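Phytase (Citrobacter braakii, PDB 3ZHC) is a phytase of branch 2 of the histidine phosphatase superfamily, a fold in which a mixed beta-sheet flanked by helices joins a mostly helical region. Local coordinates at residues B[74-79]-B[379-384]; B[106-111]-B[310-315]; B[183-188]-B[210-215]; B[189-194]-B[252-257]. The protein carries 2 engineered substitutions. All coordinates share one frame; numbering follows the deposited sequence.

Contact 1: residues B[74-79]-B[379-384]; sequences GELVSE and RDMRDI
A Schellman motif ends the short helix 378-382, and its closing turn packs against one flank of the long helix 71-90. Ile384 has positive phi, and its N reaches back to Met381 O at 3.0 Å, folding the chain so that Ile384 lies beside the neighbouring helix. The main side chain from helix 71-90 is Leu76. Its CG lies anti to its own carbonyl carbon (chi1 -70°), which carries the two methyls across the gap. CD2 settles on backbone at the turn, 3.8 Å from Met381 O and 3.8 Å from Ile384 CA, while CD1 meets Met381 CB at 4.0 Å, the two side chains crossing at about a right angle. CD2 of Leu76 also touches Ile384 CG2. Beside it, Glu75 runs out fully extended (chi1 -168°) and crosses Ile384, so that Glu75 OE2 comes within 3.6 Å of Ile384 CG2. Polar links at the margin come from Arg72, which donates to Arg382 O, and from Gln376, which donates to Leu76 O. The contact itself rests on van der Waals packing: a leucine tip packs on the backbone of a helix end, and Ile384 CG2 is crossed by the carboxylate of the solvent-exposed Glu75.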
loop_
_atom_site.group_PDB
_atom_site.type_symbol
_atom_site.label_atom_id
_atom_site.label_comp_id
_atom_site.label_asym_id
_atom_site.label_seq_id
_atom_site.Cartn_x
_atom_site.Cartn_y
_atom_site.Cartn_z
ATOM N N GLY B 74 -0.218 24.074 -16.921
ATOM C CA GLY B 74 0.578 25.230 -16.536
ATOM C C GLY B 74 0.010 25.921 -15.301
ATOM O O GLY B 74 0.735 26.190 -14.368
ATOM N N GLU B 75 -1.298 26.185 -15.316
ATOM C CA GLU B 75 -2.010 26.849 -14.186
ATOM C C GLU B 75 -1.834 26.086 -12.856
ATOM O O GLU B 75 -1.626 26.696 -11.809
ATOM C CB GLU B 75 -3.502 27.031 -14.514
ATOM C CG GLU B 75 -4.264 27.963 -13.556
ATOM C CD GLU B 75 -5.760 28.153 -13.931
ATOM O OE1 GLU B 75 -6.142 27.933 -15.127
ATOM O OE2 GLU B 75 -6.553 28.527 -13.021
ATOM N N LEU B 76 -1.914 24.757 -12.916
ATOM C CA LEU B 76 -1.696 23.901 -11.728
ATOM C C LEU B 76 -0.239 23.962 -11.220
ATOM O O LEU B 76 -0.010 23.951 -10.011
ATOM C CB LEU B 76 -2.113 22.449 -12.010
ATOM C CG LEU B 76 -3.626 22.244 -12.148
ATOM C CD1 LEU B 76 -3.941 20.903 -12.761
ATOM C CD2 LEU B 76 -4.333 22.423 -10.760
ATOM N N VAL B 77 0.731 24.023 -12.141
ATOM C CA VAL B 77 2.151 24.175 -11.742
ATOM C C VAL B 77 2.374 25.581 -11.107
ATOM O O VAL B 77 3.147 25.703 -10.157
ATOM C CB VAL B 77 3.142 23.907 -12.897
ATOM C CG1 VAL B 77 4.585 24.204 -12.460
ATOM C CG2 VAL B 77 3.026 22.453 -13.395
ATOM N N SER B 78 1.692 26.617 -11.632
ATOM C CA SER B 78 1.800 27.985 -11.066
ATOM C C SER B 78 1.280 28.011 -9.625
ATOM O O SER B 78 1.791 28.746 -8.807
ATOM C CB SER B 78 1.075 29.028 -11.940
ATOM O OG SER B 78 -0.331 28.831 -11.941
ATOM N N GLU B 79 0.253 27.189 -9.331
ATOM C CA GLU B 79 -0.250 27.048 -7.952
ATOM C C GLU B 79 0.826 26.481 -7.019
ATOM O O GLU B 79 0.934 26.919 -5.879
ATOM C CB GLU B 79 -1.512 26.160 -7.881
ATOM C CG GLU B 79 -2.779 26.818 -8.419
ATOM C CD GLU B 79 -3.195 28.052 -7.630
ATOM O OE1 GLU B 79 -2.820 28.186 -6.440
ATOM O OE2 GLU B 79 -3.895 28.889 -8.204
ATOM N N ARG B 379 -8.057 15.562 -6.558
ATOM C CA ARG B 379 -9.162 16.484 -6.262
ATOM C C ARG B 379 -8.712 17.940 -6.448
ATOM O O ARG B 379 -9.420 18.739 -7.080
ATOM C CB ARG B 379 -9.629 16.265 -4.820
ATOM C CG ARG B 379 -10.937 16.937 -4.394
ATOM C CD ARG B 379 -12.163 16.221 -4.936
ATOM N NE ARG B 379 -12.645 16.765 -6.217
ATOM C CZ ARG B 379 -13.543 16.166 -7.010
ATOM N NH1 ARG B 379 -14.086 14.964 -6.690
ATOM N NH2 ARG B 379 -13.907 16.762 -8.140
ATOM N N ASP B 380 -7.527 18.276 -5.901
ATOM C CA ASP B 380 -6.968 19.652 -6.026
ATOM C C ASP B 380 -6.561 20.011 -7.475
ATOM O O ASP B 380 -6.493 21.187 -7.811
ATOM C CB ASP B 380 -5.780 19.882 -5.050
ATOM C CG ASP B 380 -6.231 20.065 -3.558
ATOM O OD1 ASP B 380 -7.440 19.910 -3.226
ATOM O OD2 ASP B 380 -5.353 20.372 -2.716
ATOM N N MET B 381 -6.287 19.000 -8.309
ATOM C CA MET B 381 -6.038 19.215 -9.737
ATOM C C MET B 381 -7.370 19.476 -10.402
ATOM O O MET B 381 -7.541 20.488 -11.072
ATOM C CB MET B 381 -5.357 18.015 -10.374
ATOM C CG MET B 381 -3.933 17.804 -9.877
ATOM S SD MET B 381 -3.180 16.313 -10.481
ATOM C CE MET B 381 -1.524 16.461 -9.771
ATOM N N ARG B 382 -8.305 18.544 -10.193
ATOM C CA ARG B 382 -9.680 18.607 -10.714
ATOM C C ARG B 382 -10.353 19.947 -10.451
ATOM O O ARG B 382 -10.934 20.520 -11.358
ATOM C CB ARG B 382 -10.529 17.480 -10.078
ATOM C CG ARG B 382 -11.976 17.303 -10.608
ATOM C CD ARG B 382 -11.971 16.932 -12.032
ATOM N NE ARG B 382 -13.276 16.473 -12.541
ATOM C CZ ARG B 382 -13.465 15.955 -13.764
ATOM N NH1 ARG B 382 -12.438 15.818 -14.622
ATOM N NH2 ARG B 382 -14.685 15.568 -14.143
ATOM N N ASP B 383 -10.254 20.433 -9.217
ATOM C CA ASP B 383 -10.859 21.714 -8.802
ATOM C C ASP B 383 -9.980 22.950 -9.037
ATOM O O ASP B 383 -10.470 24.071 -8.920
ATOM C CB ASP B 383 -11.191 21.674 -7.300
ATOM C CG ASP B 383 -12.147 20.563 -6.924
ATOM O OD1 ASP B 383 -12.981 20.150 -7.742
ATOM O OD2 ASP B 383 -12.058 20.103 -5.778
ATOM N N ILE B 384 -8.687 22.738 -9.370
ATOM C CA ILE B 384 -7.663 23.821 -9.461
ATOM C C ILE B 384 -7.717 24.622 -8.147
ATOM O O ILE B 384 -7.935 25.848 -8.135
ATOM C CB ILE B 384 -7.803 24.732 -10.717
ATOM C CG1 ILE B 384 -7.922 23.902 -11.986
ATOM C CG2 ILE B 384 -6.594 25.687 -10.824
ATOM C CD1 ILE B 384 -8.085 24.744 -13.250
#

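Contact 2: residues B[106-111]-B[310-315]; sequences AVIADT and YGIKLP
Matching first torsions in Ile108 and Ile312 (chi1 -64° and -65°) set CG1 of each anti to its own carbonyl carbon, and the extended chi2 that follows sends CD1 outward from each strand into the space between them. Tyr310 has its CG on the same side of the backbone, beside its N, and this lays the ring across the branched end of Ile108. CD1 of Ile312 presses on CG1 of Ile108 at 3.6 Å, the side chains crossing obliquely. Two residues earlier in the strand, on the same side, Ala106 CB meets Ile312 CG2 at 3.7 Å. Over the tyrosine, Ile108 CG2 makes a CH-pi contact 4.0 Å from the Tyr310 ring centroid and 23° off the normal, displaced toward the hydroxyl end, where CZ of Tyr310 is its nearest ring atom at 3.7 Å. The phenol oxygen is tied elsewhere, by a hydrogen bond to Asp144 OD2. Strand 105-109 belongs to the large mixed sheet, bonded to strands 318-323 and 134-135, and the small hairpin 305-307/312-314 packs on it through side chains. Gly311 and Ile312 both face Glu307, a G1 beta bulge in this hairpin. Branched aliphatic groups and one aromatic face thus make up a largely buried apolar seam, while the polar tip of Tyr310 is satisfied by an acidic partner beyond it.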
loop_
_atom_site.group_PDB
_atom_site.type_symbol
_atom_site.label_atom_id
_atom_site.label_comp_id
_atom_site.label_asym_id
_atom_site.label_seq_id
_atom_site.Cartn_x
_atom_site.Cartn_y
_atom_site.Cartn_z
ATOM N N ALA B 106 17.280 29.802 -10.305
ATOM C CA ALA B 106 17.653 29.303 -11.622
ATOM C C ALA B 106 16.700 28.154 -11.994
ATOM O O ALA B 106 16.282 27.389 -11.127
ATOM C CB ALA B 106 19.078 28.844 -11.637
ATOM N N VAL B 107 16.358 28.052 -13.276
ATOM C CA VAL B 107 15.474 26.984 -13.775
ATOM C C VAL B 107 16.110 26.268 -14.968
ATOM O O VAL B 107 16.631 26.912 -15.870
ATOM C CB VAL B 107 14.083 27.525 -14.154
ATOM C CG1 VAL B 107 13.212 26.421 -14.824
ATOM C CG2 VAL B 107 13.395 28.082 -12.931
ATOM N N ILE B 108 16.063 24.933 -14.936
ATOM C CA ILE B 108 16.511 24.071 -16.027
ATOM C C ILE B 108 15.326 23.239 -16.490
ATOM O O ILE B 108 14.584 22.714 -15.665
ATOM C CB ILE B 108 17.606 23.103 -15.582
ATOM C CG1 ILE B 108 18.869 23.865 -15.149
ATOM C CG2 ILE B 108 17.934 22.106 -16.709
ATOM C CD1 ILE B 108 19.891 22.992 -14.483
ATOM N N ALA B 109 15.158 23.119 -17.805
ATOM C CA ALA B 109 14.105 22.307 -18.391
ATOM C C ALA B 109 14.661 21.414 -19.486
ATOM O O ALA B 109 15.640 21.788 -20.191
ATOM C CB ALA B 109 12.983 23.199 -18.948
ATOM N N ASP B 110 14.044 20.236 -19.641
ATOM C CA ASP B 110 14.362 19.344 -20.728
ATOM C C ASP B 110 13.821 20.036 -22.033
ATOM O O ASP B 110 13.012 20.960 -21.959
ATOM C CB ASP B 110 13.754 17.961 -20.472
ATOM C CG ASP B 110 14.261 16.881 -21.419
ATOM O OD1 ASP B 110 15.163 17.123 -22.279
ATOM O OD2 ASP B 110 13.748 15.768 -21.304
ATOM N N THR B 111 14.277 19.577 -23.202
ATOM C CA THR B 111 13.963 20.251 -24.498
ATOM C C THR B 111 12.490 20.157 -24.973
ATOM O O THR B 111 12.117 20.821 -25.944
ATOM C CB THR B 111 14.888 19.735 -25.610
ATOM O OG1 THR B 111 14.745 18.323 -25.723
ATOM C CG2 THR B 111 16.342 20.055 -25.272
ATOM N N TYR B 310 24.544 24.979 -19.361
ATOM C CA TYR B 310 23.463 25.988 -19.353
ATOM C C TYR B 310 23.962 27.422 -19.047
ATOM O O TYR B 310 23.309 28.381 -19.428
ATOM C CB TYR B 310 22.367 25.595 -18.339
ATOM C CG TYR B 310 21.860 24.173 -18.516
ATOM C CD1 TYR B 310 20.943 23.852 -19.518
ATOM C CD2 TYR B 310 22.308 23.143 -17.679
ATOM C CE1 TYR B 310 20.473 22.513 -19.684
ATOM C CE2 TYR B 310 21.852 21.814 -17.833
ATOM C CZ TYR B 310 20.942 21.509 -18.830
ATOM O OH TYR B 310 20.514 20.232 -18.963
ATOM N N GLY B 311 25.107 27.557 -18.368
ATOM C CA GLY B 311 25.648 28.876 -17.988
ATOM C C GLY B 311 24.966 29.435 -16.742
ATOM O O GLY B 311 24.634 30.622 -16.696
ATOM N N ILE B 312 24.755 28.571 -15.743
ATOM C CA ILE B 312 24.145 28.950 -14.473
ATOM C C ILE B 312 25.254 29.087 -13.453
ATOM O O ILE B 312 26.089 28.204 -13.330
ATOM C CB ILE B 312 23.082 27.905 -13.996
ATOM C CG1 ILE B 312 21.894 27.870 -14.968
ATOM C CG2 ILE B 312 22.594 28.213 -12.581
ATOM C CD1 ILE B 312 20.877 26.804 -14.660
ATOM N N LYS B 313 25.264 30.202 -12.725
ATOM C CA LYS B 313 26.248 30.421 -11.678
ATOM C C LYS B 313 25.706 29.829 -10.394
ATOM O O LYS B 313 24.856 30.433 -9.739
ATOM C CB LYS B 313 26.557 31.914 -11.508
ATOM C CG LYS B 313 27.230 32.573 -12.756
ATOM C CD LYS B 313 28.664 32.067 -12.989
ATOM C CE LYS B 313 29.390 32.876 -14.090
ATOM N NZ LYS B 313 30.753 32.302 -14.395
ATOM N N LEU B 314 26.189 28.627 -10.047
ATOM C CA LEU B 314 25.822 27.967 -8.790
ATOM C C LEU B 314 26.783 28.492 -7.715
ATOM O O LEU B 314 27.907 28.858 -8.036
ATOM C CB LEU B 314 25.902 26.436 -8.917
ATOM C CG LEU B 314 24.895 25.728 -9.860
ATOM C CD1 LEU B 314 25.201 24.242 -9.990
ATOM C CD2 LEU B 314 23.432 25.935 -9.405
ATOM N N PRO B 315 26.357 28.534 -6.434
ATOM C CA PRO B 315 25.080 28.111 -5.875
ATOM C C PRO B 315 23.936 29.117 -6.095
ATOM O O PRO B 315 24.163 30.277 -6.441
ATOM C CB PRO B 315 25.385 28.004 -4.383
ATOM C CG PRO B 315 26.350 29.110 -4.145
ATOM C CD PRO B 315 27.220 29.127 -5.394
#

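Contact 3: residues B[183-188]-B[210-215]; sequences SSFRTL and TLPEAL
Leu211, Arg186 and Pro212 carry most of this contact, in which the one-turn helix 211-214 lies against helix 182-192. Leu211 uses a single methyl: its CD1 reaches Leu188 CD2 at 3.8 Å, the two side chains crossing at about a right angle. Leu188 holds its CG anti to the backbone N (chi1 177°), which swings its branch over to that methyl. Pro212, in the first turn of the short helix, sets one ring carbon, CG, over an aromatic face. CG of the proline stands over the centre of the Phe185 ring, 4.0 Å from the centroid and 12° off the normal, a CH-pi contact in which the two side chains slide past each other in opposite directions. Arg186 starts out pointing away from the short helix, but bends at chi2 and chi3 and brings its guanidinium back. One face of that group receives Thr210 CG2, 3.5 Å from Arg186 NH2, whereas Pro212 CD touches the edge, 3.9 Å from the same nitrogen. The charge itself is met by Glu189, which takes a salt bridge from Arg186 NE, and whose other oxygen accepts from Leu211 N just past the N-cap residue Thr210. Glu189 thus holds Arg186 within its own helix with one oxygen and reaches the start of the short helix with the other. Around the contact, helices 231-247 and 260-280 close over Phe185 and Leu188, with Trp232 meeting the Phe185 ring edge-to-face, and Lys129 of the second subunit packs on Arg186 and Thr210.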
loop_
_atom_site.group_PDB
_atom_site.type_symbol
_atom_site.label_atom_id
_atom_site.label_comp_id
_atom_site.label_asym_id
_atom_site.label_seq_id
_atom_site.Cartn_x
_atom_site.Cartn_y
_atom_site.Cartn_z
ATOM N N SER B 183 -6.662 -8.605 -10.212
ATOM C CA SER B 183 -7.861 -7.786 -9.916
ATOM C C SER B 183 -7.765 -6.364 -10.466
ATOM O O SER B 183 -8.788 -5.786 -10.832
ATOM C CB SER B 183 -8.134 -7.751 -8.416
ATOM O OG SER B 183 -7.059 -7.144 -7.735
ATOM N N SER B 184 -6.544 -5.807 -10.520
ATOM C CA SER B 184 -6.317 -4.477 -11.131
ATOM C C SER B 184 -6.636 -4.513 -12.623
ATOM O O SER B 184 -7.283 -3.597 -13.145
ATOM C CB SER B 184 -4.876 -3.984 -10.914
ATOM O OG SER B 184 -4.701 -3.534 -9.595
ATOM N N PHE B 185 -6.174 -5.569 -13.300
ATOM C CA PHE B 185 -6.486 -5.776 -14.715
ATOM C C PHE B 185 -7.993 -5.965 -14.940
ATOM O O PHE B 185 -8.513 -5.497 -15.943
ATOM C CB PHE B 185 -5.705 -6.958 -15.314
ATOM C CG PHE B 185 -4.283 -6.637 -15.654
ATOM C CD1 PHE B 185 -3.980 -5.855 -16.785
ATOM C CD2 PHE B 185 -3.224 -7.113 -14.863
ATOM C CE1 PHE B 185 -2.648 -5.558 -17.115
ATOM C CE2 PHE B 185 -1.890 -6.814 -15.188
ATOM C CZ PHE B 185 -1.605 -6.036 -16.318
ATOM N N ARG B 186 -8.680 -6.647 -14.008
ATOM C CA ARG B 186 -10.151 -6.782 -14.078
ATOM C C ARG B 186 -10.830 -5.412 -14.019
ATOM O O ARG B 186 -11.808 -5.172 -14.742
ATOM C CB ARG B 186 -10.727 -7.674 -12.942
ATOM C CG ARG B 186 -10.242 -9.145 -12.886
ATOM C CD ARG B 186 -10.513 -9.922 -14.187
ATOM N NE ARG B 186 -9.465 -9.683 -15.167
ATOM C CZ ARG B 186 -8.264 -10.300 -15.190
ATOM N NH1 ARG B 186 -7.928 -11.227 -14.282
ATOM N NH2 ARG B 186 -7.386 -9.981 -16.141
ATOM N N THR B 187 -10.312 -4.521 -13.166
ATOM C CA THR B 187 -10.873 -3.160 -13.029
ATOM C C THR B 187 -10.658 -2.360 -14.320
ATOM O O THR B 187 -11.595 -1.717 -14.815
ATOM C CB THR B 187 -10.296 -2.407 -11.801
ATOM O OG1 THR B 187 -10.521 -3.183 -10.621
ATOM C CG2 THR B 187 -10.966 -1.028 -11.620
ATOM N N LEU B 188 -9.438 -2.406 -14.862
ATOM C CA LEU B 188 -9.144 -1.726 -16.145
ATOM C C LEU B 188 -10.074 -2.250 -17.265
ATOM O O LEU B 188 -10.650 -1.465 -18.008
ATOM C CB LEU B 188 -7.666 -1.870 -16.547
ATOM C CG LEU B 188 -7.248 -1.267 -17.906
ATOM C CD1 LEU B 188 -7.617 0.226 -17.963
ATOM C CD2 LEU B 188 -5.785 -1.464 -18.144
ATOM N N THR B 210 -9.459 -11.494 -21.348
ATOM C CA THR B 210 -8.590 -10.615 -20.518
ATOM C C THR B 210 -7.462 -9.957 -21.321
ATOM O O THR B 210 -7.048 -10.461 -22.366
ATOM C CB THR B 210 -7.987 -11.377 -19.308
ATOM O OG1 THR B 210 -7.115 -12.402 -19.771
ATOM C CG2 THR B 210 -9.087 -11.982 -18.432
ATOM N N LEU B 211 -6.988 -8.817 -20.819
ATOM C CA LEU B 211 -5.907 -8.046 -21.479
ATOM C C LEU B 211 -4.568 -8.771 -21.500
ATOM O O LEU B 211 -3.917 -8.794 -22.543
ATOM C CB LEU B 211 -5.734 -6.626 -20.857
ATOM C CG LEU B 211 -6.493 -5.499 -21.552
ATOM C CD1 LEU B 211 -6.548 -4.231 -20.696
ATOM C CD2 LEU B 211 -5.843 -5.219 -22.901
ATOM N N PRO B 212 -4.146 -9.357 -20.349
ATOM C CA PRO B 212 -2.870 -10.077 -20.355
ATOM C C PRO B 212 -2.850 -11.298 -21.305
ATOM O O PRO B 212 -1.840 -11.557 -21.919
ATOM C CB PRO B 212 -2.694 -10.497 -18.877
ATOM C CG PRO B 212 -3.585 -9.609 -18.123
ATOM C CD PRO B 212 -4.744 -9.360 -19.003
ATOM N N GLU B 213 -3.974 -12.009 -21.416
ATOM C CA GLU B 213 -4.092 -13.169 -22.319
ATOM C C GLU B 213 -4.139 -12.700 -23.786
ATOM O O GLU B 213 -3.539 -13.326 -24.646
ATOM C CB GLU B 213 -5.329 -14.031 -21.955
ATOM C CG GLU B 213 -5.327 -15.493 -22.550
ATOM C CD GLU B 213 -4.347 -16.494 -21.830
ATOM O OE1 GLU B 213 -3.805 -16.174 -20.739
ATOM O OE2 GLU B 213 -4.136 -17.614 -22.381
ATOM N N ALA B 214 -4.849 -11.593 -24.049
ATOM C CA ALA B 214 -4.927 -10.998 -25.399
ATOM C C ALA B 214 -3.603 -10.368 -25.833
ATOM O O ALA B 214 -3.235 -10.464 -26.991
ATOM C CB ALA B 214 -6.039 -9.951 -25.464
ATOM N N LEU B 215 -2.908 -9.714 -24.885
ATOM C CA LEU B 215 -1.613 -9.045 -25.129
ATOM C C LEU B 215 -0.563 -9.497 -24.086
ATOM O O LEU B 215 -0.290 -8.771 -23.119
ATOM C CB LEU B 215 -1.790 -7.530 -25.095
ATOM C CG LEU B 215 -2.638 -6.903 -26.209
ATOM C CD1 LEU B 215 -3.097 -5.496 -25.820
ATOM C CD2 LEU B 215 -1.882 -6.882 -27.510
#

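Contact 4: residues B[189-194]-B[252-257]; sequences ENVLNF and QVAWGR
Three successive residues with positive phi, Ala254, Trp255 and Gly256, wind the loop into a left-handed turn, held by Gly256 N to Val253 O at 2.9 Å and Arg257 N to Ala254 O at 3.1 Å. Ala254, Trp255 and Arg257 turn their side chains to the end of helix 182-192, itself closed by a Schellman motif with Asn193 at positive phi. Arg257 is extended from CG to NE and points NH1 at Val191 O, a 3.0 Å hydrogen bond that is nearly straight at the hydrogen (172°) and lies in the guanidinium plane, though it meets the carbonyl from above its plane. Trp255 CB and Asn193 CB cover opposite faces of that guanidinium. Alongside the bond, Val191 CG1 packs on Ala254 CB at 3.6 Å, and Leu192 CD2 rests 4.1 Å from Trp255 CZ3. A water accepts from Asn193 ND2 at 3.1 Å and, more weakly, from Arg257 NH2. Trp255 NE1 donates to Gln58 O. Arg257 thus has a backbone and a charged partner, NH1 holding the Val191 carbonyl and NH2 forming a salt bridge to Asp57. A cation beside the carbonyl end of a helix would also be expected to suit the helix dipole.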
loop_
_atom_site.group_PDB
_atom_site.type_symbol
_atom_site.label_atom_id
_atom_site.label_comp_id
_atom_site.label_asym_id
_atom_site.label_seq_id
_atom_site.Cartn_x
_atom_site.Cartn_y
_atom_site.Cartn_z
ATOM N N GLU B 189 -10.198 -3.572 -17.351
ATOM C CA GLU B 189 -11.106 -4.241 -18.314
ATOM C C GLU B 189 -12.564 -3.792 -18.172
ATOM O O GLU B 189 -13.226 -3.563 -19.175
ATOM C CB GLU B 189 -11.000 -5.743 -18.165
ATOM C CG GLU B 189 -9.667 -6.310 -18.717
ATOM C CD GLU B 189 -9.304 -7.670 -18.144
ATOM O OE1 GLU B 189 -10.176 -8.330 -17.521
ATOM O OE2 GLU B 189 -8.135 -8.090 -18.308
ATOM N N ASN B 190 -13.042 -3.672 -16.919
ATOM C CA ASN B 190 -14.401 -3.177 -16.646
ATOM C C ASN B 190 -14.567 -1.723 -17.087
ATOM O O ASN B 190 -15.592 -1.357 -17.663
ATOM C CB ASN B 190 -14.751 -3.315 -15.159
ATOM C CG ASN B 190 -16.188 -2.907 -14.852
ATOM O OD1 ASN B 190 -17.136 -3.543 -15.298
ATOM N ND2 ASN B 190 -16.346 -1.829 -14.077
ATOM N N VAL B 191 -13.545 -0.900 -16.815
ATOM C CA VAL B 191 -13.569 0.541 -17.193
ATOM C C VAL B 191 -13.589 0.714 -18.738
ATOM O O VAL B 191 -14.308 1.560 -19.265
ATOM C CB VAL B 191 -12.405 1.309 -16.516
ATOM C CG1 VAL B 191 -12.289 2.724 -17.028
ATOM C CG2 VAL B 191 -12.609 1.307 -14.971
ATOM N N LEU B 192 -12.805 -0.098 -19.433
ATOM C CA LEU B 192 -12.772 -0.103 -20.888
ATOM C C LEU B 192 -13.970 -0.815 -21.541
ATOM O O LEU B 192 -14.184 -0.662 -22.732
ATOM C CB LEU B 192 -11.506 -0.826 -21.382
ATOM C CG LEU B 192 -10.121 -0.261 -21.115
ATOM C CD1 LEU B 192 -9.085 -1.320 -21.416
ATOM C CD2 LEU B 192 -9.889 0.975 -21.945
ATOM N N ASN B 193 -14.737 -1.594 -20.751
ATOM C CA ASN B 193 -15.750 -2.550 -21.269
ATOM C C ASN B 193 -15.058 -3.411 -22.325
ATOM O O ASN B 193 -15.511 -3.529 -23.450
ATOM C CB ASN B 193 -17.027 -1.850 -21.788
ATOM C CG ASN B 193 -18.237 -2.820 -21.911
ATOM O OD1 ASN B 193 -18.283 -3.886 -21.245
ATOM N ND2 ASN B 193 -19.229 -2.448 -22.766
ATOM N N PHE B 194 -13.926 -3.996 -21.900
ATOM C CA PHE B 194 -12.999 -4.747 -22.763
ATOM C C PHE B 194 -13.637 -5.936 -23.462
ATOM O O PHE B 194 -13.358 -6.165 -24.635
ATOM C CB PHE B 194 -11.759 -5.194 -21.931
ATOM C CG PHE B 194 -10.731 -5.981 -22.714
ATOM C CD1 PHE B 194 -10.023 -5.384 -23.763
ATOM C CD2 PHE B 194 -10.454 -7.330 -22.390
ATOM C CE1 PHE B 194 -9.056 -6.105 -24.495
ATOM C CE2 PHE B 194 -9.492 -8.058 -23.109
ATOM C CZ PHE B 194 -8.788 -7.449 -24.168
ATOM N N GLN B 252 -16.115 14.075 -18.796
ATOM C CA GLN B 252 -16.349 12.627 -18.800
ATOM C C GLN B 252 -15.009 11.882 -18.769
ATOM O O GLN B 252 -14.357 11.716 -19.803
ATOM C CB GLN B 252 -17.176 12.224 -20.033
ATOM C CG GLN B 252 -17.761 10.788 -19.976
ATOM C CD GLN B 252 -19.024 10.668 -19.088
ATOM O OE1 GLN B 252 -19.344 11.566 -18.276
ATOM N NE2 GLN B 252 -19.746 9.553 -19.247
ATOM N N VAL B 253 -14.613 11.434 -17.566
ATOM C CA VAL B 253 -13.355 10.706 -17.363
ATOM C C VAL B 253 -13.644 9.230 -17.419
ATOM O O VAL B 253 -14.502 8.747 -16.691
ATOM C CB VAL B 253 -12.703 11.045 -16.002
ATOM C CG1 VAL B 253 -11.419 10.260 -15.807
ATOM C CG2 VAL B 253 -12.445 12.549 -15.886
ATOM N N ALA B 254 -12.928 8.515 -18.297
ATOM C CA ALA B 254 -13.061 7.067 -18.438
ATOM C C ALA B 254 -14.536 6.615 -18.634
ATOM O O ALA B 254 -14.979 5.608 -18.060
ATOM C CB ALA B 254 -12.410 6.362 -17.228
ATOM N N TRP B 255 -15.277 7.390 -19.448
ATOM C CA TRP B 255 -16.689 7.123 -19.763
ATOM C C TRP B 255 -17.590 7.045 -18.488
ATOM O O TRP B 255 -18.592 6.344 -18.467
ATOM C CB TRP B 255 -16.789 5.851 -20.639
ATOM C CG TRP B 255 -15.848 5.911 -21.820
ATOM C CD1 TRP B 255 -16.052 6.577 -22.993
ATOM C CD2 TRP B 255 -14.560 5.294 -21.928
ATOM N NE1 TRP B 255 -14.978 6.413 -23.825
ATOM C CE2 TRP B 255 -14.045 5.629 -23.199
ATOM C CE3 TRP B 255 -13.787 4.486 -21.075
ATOM C CZ2 TRP B 255 -12.777 5.184 -23.644
ATOM C CZ3 TRP B 255 -12.517 4.039 -21.516
ATOM C CH2 TRP B 255 -12.033 4.387 -22.780
ATOM N N GLY B 256 -17.187 7.801 -17.447
ATOM C CA GLY B 256 -17.853 7.840 -16.146
ATOM C C GLY B 256 -17.848 6.557 -15.345
ATOM O O GLY B 256 -18.679 6.403 -14.459
ATOM N N ARG B 257 -16.911 5.648 -15.634
ATOM C CA ARG B 257 -16.891 4.290 -15.014
ATOM C C ARG B 257 -15.927 4.074 -13.829
ATOM O O ARG B 257 -15.879 2.971 -13.299
ATOM C CB ARG B 257 -16.600 3.245 -16.099
ATOM C CG ARG B 257 -17.719 3.097 -17.122
ATOM C CD ARG B 257 -17.202 2.392 -18.346
ATOM N NE ARG B 257 -18.147 2.419 -19.443
ATOM C CZ ARG B 257 -17.842 2.201 -20.734
ATOM N NH1 ARG B 257 -16.581 1.924 -21.139
ATOM N NH2 ARG B 257 -18.814 2.259 -21.644
HETATM O O HOH W 1 -19.271 0.493 -23.634
#

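Along the chain, the segments of contact 1 enclose all the others, and those of contact 2 enclose contacts 3 and 4, whose segments alternate. Contacts 3 and 4 share helix 182-192, with centres about 13 Å apart, and touch, Phe194 packing on Thr210 and Leu211. Contact 2, on the large mixed sheet, lies on the far side of the chain's centre, about 43 Å from contact 3 and 42 Å from contact 4, centre to centre. Contact 1, about 24 Å from contact 4 between centres, reaches it through Arg382 against Val253. The set spans the molecule from sheet to helical region, with contact 1 between, touching contact 4.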